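PDB 1T3Q: quinoline 2-oxidoreductase large subunit from Pseudomonas putida, which probably hydroxylates quinoline next to the ring nitrogen, using a molybdenum centre held by a pterin cytosine dinucleotide. Local coordinates for residues Gly453-Thr467 / Val636-Ala650. Sequence-based numbering, arbitrary orientation.
Unlike the reference sequence in segment 453-467: Glu465 (reference Asp), Val466 (reference Cys).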
loop_
_atom_site.group_PDB
_atom_site.type_symbol
_atom_site.label_atom_id
_atom_site.label_comp_id
_atom_site.label_asym_id
_atom_site.label_seq_id
_atom_site.Cartn_x
_atom_site.Cartn_y
_atom_site.Cartn_z
ATOM N N GLY B 453 36.084 -6.085 -50.527
ATOM C CA GLY B 453 35.954 -7.338 -49.806
ATOM C C GLY B 453 34.774 -7.355 -48.853
ATOM O O GLY B 453 34.834 -7.968 -47.784
ATOM N N LYS B 454 33.697 -6.676 -49.240
ATOM C CA LYS B 454 32.491 -6.610 -48.420
ATOM C C LYS B 454 31.292 -7.106 -49.221
ATOM O O LYS B 454 31.106 -6.724 -50.377
ATOM C CB LYS B 454 32.231 -5.169 -47.975
ATOM C CG LYS B 454 33.365 -4.523 -47.190
ATOM C CD LYS B 454 33.494 -5.114 -45.799
ATOM C CE LYS B 454 34.488 -4.318 -44.964
ATOM N NZ LYS B 454 34.508 -4.783 -43.552
ATOM N N TYR B 455 30.482 -7.958 -48.605
ATOM C CA TYR B 455 29.293 -8.495 -49.256
ATOM C C TYR B 455 28.080 -7.716 -48.752
ATOM O O TYR B 455 27.688 -7.848 -47.595
ATOM C CB TYR B 455 29.134 -9.977 -48.913
ATOM C CG TYR B 455 30.291 -10.851 -49.354
ATOM C CD1 TYR B 455 30.647 -11.983 -48.623
ATOM C CD2 TYR B 455 31.009 -10.563 -50.514
ATOM C CE1 TYR B 455 31.692 -12.811 -49.038
ATOM C CE2 TYR B 455 32.052 -11.381 -50.939
ATOM C CZ TYR B 455 32.388 -12.504 -50.197
ATOM O OH TYR B 455 33.416 -13.316 -50.620
ATOM N N LEU B 456 27.489 -6.897 -49.616
ATOM C CA LEU B 456 26.334 -6.103 -49.224
ATOM C C LEU B 456 25.067 -6.796 -49.712
ATOM O O LEU B 456 25.033 -7.322 -50.822
ATOM C CB LEU B 456 26.439 -4.702 -49.830
ATOM C CG LEU B 456 25.766 -3.560 -49.068
ATOM C CD1 LEU B 456 26.446 -3.372 -47.711
ATOM C CD2 LEU B 456 25.865 -2.281 -49.889
ATOM N N GLY B 457 24.031 -6.799 -48.881
ATOM C CA GLY B 457 22.792 -7.450 -49.265
ATOM C C GLY B 457 21.550 -6.711 -48.805
ATOM O O GLY B 457 21.531 -6.119 -47.728
ATOM N N LEU B 458 20.516 -6.740 -49.639
ATOM C CA LEU B 458 19.249 -6.098 -49.337
ATOM C C LEU B 458 18.226 -7.186 -49.062
ATOM O O LEU B 458 18.123 -8.145 -49.823
ATOM C CB LEU B 458 18.777 -5.261 -50.530
ATOM C CG LEU B 458 17.350 -4.708 -50.425
ATOM C CD1 LEU B 458 17.272 -3.688 -49.302
ATOM C CD2 LEU B 458 16.950 -4.067 -51.750
ATOM N N GLY B 459 17.477 -7.036 -47.977
ATOM C CA GLY B 459 16.465 -8.018 -47.639
ATOM C C GLY B 459 15.114 -7.348 -47.517
ATOM O O GLY B 459 15.007 -6.267 -46.937
ATOM N N VAL B 460 14.079 -7.984 -48.060
ATOM C CA VAL B 460 12.737 -7.424 -48.011
ATOM C C VAL B 460 11.755 -8.342 -47.302
ATOM O O VAL B 460 11.809 -9.563 -47.449
ATOM C CB VAL B 460 12.205 -7.139 -49.435
ATOM C CG1 VAL B 460 10.764 -6.628 -49.374
ATOM C CG2 VAL B 460 13.092 -6.113 -50.113
ATOM N N SER B 461 10.866 -7.741 -46.522
ATOM C CA SER B 461 9.842 -8.488 -45.806
ATOM C C SER B 461 8.557 -7.676 -45.744
ATOM O O SER B 461 8.543 -6.564 -45.219
ATOM C CB SER B 461 10.306 -8.812 -44.384
ATOM O OG SER B 461 9.262 -9.428 -43.651
ATOM N N VAL B 462 7.482 -8.234 -46.295
ATOM C CA VAL B 462 6.178 -7.584 -46.287
ATOM C C VAL B 462 5.266 -8.460 -45.439
ATOM O O VAL B 462 5.258 -9.683 -45.591
ATOM C CB VAL B 462 5.618 -7.455 -47.716
ATOM C CG1 VAL B 462 4.234 -6.825 -47.679
ATOM C CG2 VAL B 462 6.571 -6.609 -48.565
ATOM N N PHE B 463 4.495 -7.841 -44.552
ATOM C CA PHE B 463 3.632 -8.610 -43.666
ATOM C C PHE B 463 2.265 -8.002 -43.389
ATOM O O PHE B 463 1.976 -6.855 -43.737
ATOM C CB PHE B 463 4.316 -8.779 -42.302
ATOM C CG PHE B 463 4.285 -7.524 -41.460
ATOM C CD1 PHE B 463 5.169 -6.478 -41.710
ATOM C CD2 PHE B 463 3.305 -7.351 -40.484
ATOM C CE1 PHE B 463 5.073 -5.276 -41.010
ATOM C CE2 PHE B 463 3.199 -6.153 -39.779
ATOM C CZ PHE B 463 4.087 -5.110 -40.046
ATOM N N ASN B 464 1.428 -8.813 -42.749
ATOM C CA ASN B 464 0.122 -8.393 -42.272
ATOM C C ASN B 464 0.166 -9.051 -40.891
ATOM O O ASN B 464 1.004 -9.927 -40.661
ATOM C CB ASN B 464 -1.024 -8.884 -43.182
ATOM C CG ASN B 464 -1.387 -10.338 -42.981
ATOM O OD1 ASN B 464 -0.612 -11.127 -42.447
ATOM N ND2 ASN B 464 -2.580 -10.704 -43.438
ATOM N N GLU B 465 -0.687 -8.625 -39.970
ATOM C CA GLU B 465 -0.639 -9.155 -38.616
ATOM C C GLU B 465 -1.992 -9.075 -37.921
ATOM O O GLU B 465 -2.702 -8.077 -38.054
ATOM C CB GLU B 465 0.401 -8.338 -37.826
ATOM C CG GLU B 465 0.347 -8.451 -36.313
ATOM C CD GLU B 465 1.198 -7.382 -35.615
ATOM O OE1 GLU B 465 1.368 -7.469 -34.383
ATOM O OE2 GLU B 465 1.685 -6.450 -36.292
ATOM N N VAL B 466 -2.353 -10.121 -37.181
ATOM C CA VAL B 466 -3.615 -10.093 -36.452
ATOM C C VAL B 466 -3.386 -9.305 -35.167
ATOM O O VAL B 466 -2.459 -9.600 -34.407
ATOM C CB VAL B 466 -4.116 -11.525 -36.107
ATOM C CG1 VAL B 466 -4.438 -12.281 -37.395
ATOM C CG2 VAL B 466 -3.076 -12.275 -35.292
ATOM N N THR B 467 -4.213 -8.286 -34.935
ATOM C CA THR B 467 -4.092 -7.458 -33.736
ATOM C C THR B 467 -5.426 -7.387 -33.001
ATOM O O THR B 467 -6.428 -7.923 -33.480
ATOM C CB THR B 467 -3.635 -6.016 -34.079
ATOM O OG1 THR B 467 -4.681 -5.323 -34.771
ATOM C CG2 THR B 467 -2.400 -6.049 -34.954
ATOM N N VAL B 636 -8.670 -7.865 -36.852
ATOM C CA VAL B 636 -8.253 -6.480 -37.055
ATOM C C VAL B 636 -6.808 -6.625 -37.531
ATOM O O VAL B 636 -5.877 -6.681 -36.729
ATOM C CB VAL B 636 -8.312 -5.661 -35.750
ATOM C CG1 VAL B 636 -7.790 -4.239 -35.996
ATOM C CG2 VAL B 636 -9.755 -5.597 -35.244
ATOM N N LEU B 637 -6.639 -6.702 -38.846
ATOM C CA LEU B 637 -5.330 -6.893 -39.454
ATOM C C LEU B 637 -4.534 -5.627 -39.731
ATOM O O LEU B 637 -5.000 -4.742 -40.437
ATOM C CB LEU B 637 -5.480 -7.648 -40.771
ATOM C CG LEU B 637 -6.274 -8.955 -40.724
ATOM C CD1 LEU B 637 -6.354 -9.556 -42.114
ATOM C CD2 LEU B 637 -5.617 -9.916 -39.747
ATOM N N ALA B 638 -3.331 -5.552 -39.170
ATOM C CA ALA B 638 -2.449 -4.413 -39.413
ATOM C C ALA B 638 -1.473 -4.919 -40.466
ATOM O O ALA B 638 -1.444 -6.116 -40.756
ATOM C CB ALA B 638 -1.705 -4.032 -38.140
ATOM N N ASN B 639 -0.671 -4.033 -41.047
ATOM C CA ASN B 639 0.277 -4.480 -42.060
ATOM C C ASN B 639 1.444 -3.522 -42.193
ATOM O O ASN B 639 1.428 -2.426 -41.636
ATOM C CB ASN B 639 -0.428 -4.638 -43.420
ATOM C CG ASN B 639 -0.811 -3.304 -44.037
ATOM O OD1 ASN B 639 -0.037 -2.706 -44.787
ATOM N ND2 ASN B 639 -1.999 -2.824 -43.709
ATOM N N GLY B 640 2.461 -3.949 -42.926
ATOM C CA GLY B 640 3.619 -3.107 -43.124
ATOM C C GLY B 640 4.709 -3.851 -43.851
ATOM O O GLY B 640 4.478 -4.912 -44.437
ATOM N N GLY B 641 5.909 -3.291 -43.815
ATOM C CA GLY B 641 7.031 -3.918 -44.475
ATOM C C GLY B 641 8.331 -3.427 -43.881
ATOM O O GLY B 641 8.375 -2.373 -43.248
ATOM N N HIS B 642 9.386 -4.209 -44.071
ATOM C CA HIS B 642 10.704 -3.856 -43.576
ATOM C C HIS B 642 11.727 -4.232 -44.622
ATOM O O HIS B 642 11.547 -5.194 -45.367
ATOM C CB HIS B 642 11.040 -4.613 -42.286
ATOM C CG HIS B 642 10.088 -4.357 -41.164
ATOM N ND1 HIS B 642 8.931 -5.082 -40.989
ATOM C CD2 HIS B 642 10.108 -3.434 -40.172
ATOM C CE1 HIS B 642 8.276 -4.616 -39.939
ATOM N NE2 HIS B 642 8.970 -3.614 -39.426
ATOM N N ALA B 643 12.804 -3.459 -44.675
ATOM C CA ALA B 643 13.902 -3.721 -45.596
ATOM C C ALA B 643 15.169 -3.467 -44.799
ATOM O O ALA B 643 15.279 -2.464 -44.089
ATOM C CB ALA B 643 13.838 -2.794 -46.803
ATOM N N ALA B 644 16.115 -4.390 -44.900
ATOM C CA ALA B 644 17.365 -4.265 -44.180
ATOM C C ALA B 644 18.530 -4.409 -45.137
ATOM O O ALA B 644 18.461 -5.152 -46.116
ATOM C CB ALA B 644 17.455 -5.333 -43.091
ATOM N N ILE B 645 19.594 -3.668 -44.857
ATOM C CA ILE B 645 20.801 -3.747 -45.656
ATOM C C ILE B 645 21.885 -4.209 -44.693
ATOM O O ILE B 645 22.077 -3.613 -43.634
ATOM C CB ILE B 645 21.192 -2.383 -46.257
ATOM C CG1 ILE B 645 20.165 -1.977 -47.321
ATOM C CG2 ILE B 645 22.583 -2.471 -46.872
ATOM C CD1 ILE B 645 20.444 -0.635 -47.982
ATOM N N VAL B 646 22.564 -5.294 -45.051
ATOM C CA VAL B 646 23.620 -5.837 -44.213
ATOM C C VAL B 646 24.923 -5.874 -44.986
ATOM O O VAL B 646 24.932 -5.996 -46.213
ATOM C CB VAL B 646 23.308 -7.282 -43.734
ATOM C CG1 VAL B 646 21.994 -7.311 -42.970
ATOM C CG2 VAL B 646 23.273 -8.230 -44.917
ATOM N N GLU B 647 26.024 -5.750 -44.257
ATOM C CA GLU B 647 27.347 -5.794 -44.857
ATOM C C GLU B 647 28.120 -6.907 -44.171
ATOM O O GLU B 647 28.238 -6.922 -42.947
ATOM C CB GLU B 647 28.083 -4.467 -44.654
ATOM C CG GLU B 647 29.548 -4.527 -45.068
ATOM C CD GLU B 647 30.324 -3.289 -44.656
ATOM O OE1 GLU B 647 30.175 -2.242 -45.317
ATOM O OE2 GLU B 647 31.075 -3.365 -43.660
ATOM N N ILE B 648 28.635 -7.840 -44.964
ATOM C CA ILE B 648 29.400 -8.957 -44.435
ATOM C C ILE B 648 30.849 -8.852 -44.904
ATOM O O ILE B 648 31.107 -8.691 -46.093
ATOM C CB ILE B 648 28.831 -10.300 -44.931
ATOM C CG1 ILE B 648 27.375 -10.448 -44.484
ATOM C CG2 ILE B 648 29.676 -11.447 -44.404
ATOM C CD1 ILE B 648 26.681 -11.662 -45.075
ATOM N N ASP B 649 31.790 -8.937 -43.967
ATOM C CA ASP B 649 33.211 -8.866 -44.306
ATOM C C ASP B 649 33.622 -10.220 -44.884
ATOM O O ASP B 649 33.461 -11.246 -44.231
ATOM C CB ASP B 649 34.041 -8.571 -43.053
ATOM C CG ASP B 649 35.494 -8.295 -43.372
ATOM O OD1 ASP B 649 35.807 -7.161 -43.784
ATOM O OD2 ASP B 649 36.324 -9.213 -43.223
ATOM N N ALA B 650 34.155 -10.220 -46.101
ATOM C CA ALA B 650 34.558 -11.466 -46.754
ATOM C C ALA B 650 35.667 -12.237 -46.040
ATOM O O ALA B 650 35.780 -13.451 -46.197
ATOM C CB ALA B 650 34.975 -11.187 -48.196
HETATM O O HOH W 1 37.245 -7.857 -46.265
HETATM O O HOH W 2 -7.027 -9.983 -35.388
#
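A bend at chi2 (-71°) brings the end of the Lys454 chain across to Asp649, whose CG lies anti to its own backbone N. Lys454 NZ forms a salt bridge with Asp649 OD1, 2.7 Å away, on the anti side of the carboxylate. Glu647 OE2 adds a long salt bridge to NZ at 3.7 Å and also pairs with Arg656. A methionine in place of Lys454 would probably leave the Asp649 carboxylate without its charged mate. Tyr455 points to the other face of the sheet, and CB of Ala650, just past the strand, sits over its ring, 4.0 Å from the centroid, in a CH-pi contact.

Phe463 CG lies between the backbone N and the carbonyl carbon (chi1 75°), which lays the ring over the Gly640 backbone, with Gly640 N 3.4 Å above the ring plane. The Phe463 and His642 planes are tilted by 19°, but the rings are displaced and scarcely overlap, centroids 5.5 Å apart. Val636 O accepts hydrogen bonds from Thr467 N and OG1, which reach it from opposite faces of its carbonyl plane.

Antiparallel pairing joins the two long strands within the molybdopterin-binding domain. Strand 636-649 also pairs with strand 655-665. Helix 744-761 packs on Tyr455, Ser461 and Phe463; helices 426-437 and 439-450 pack on the face of Leu458 and Ala643.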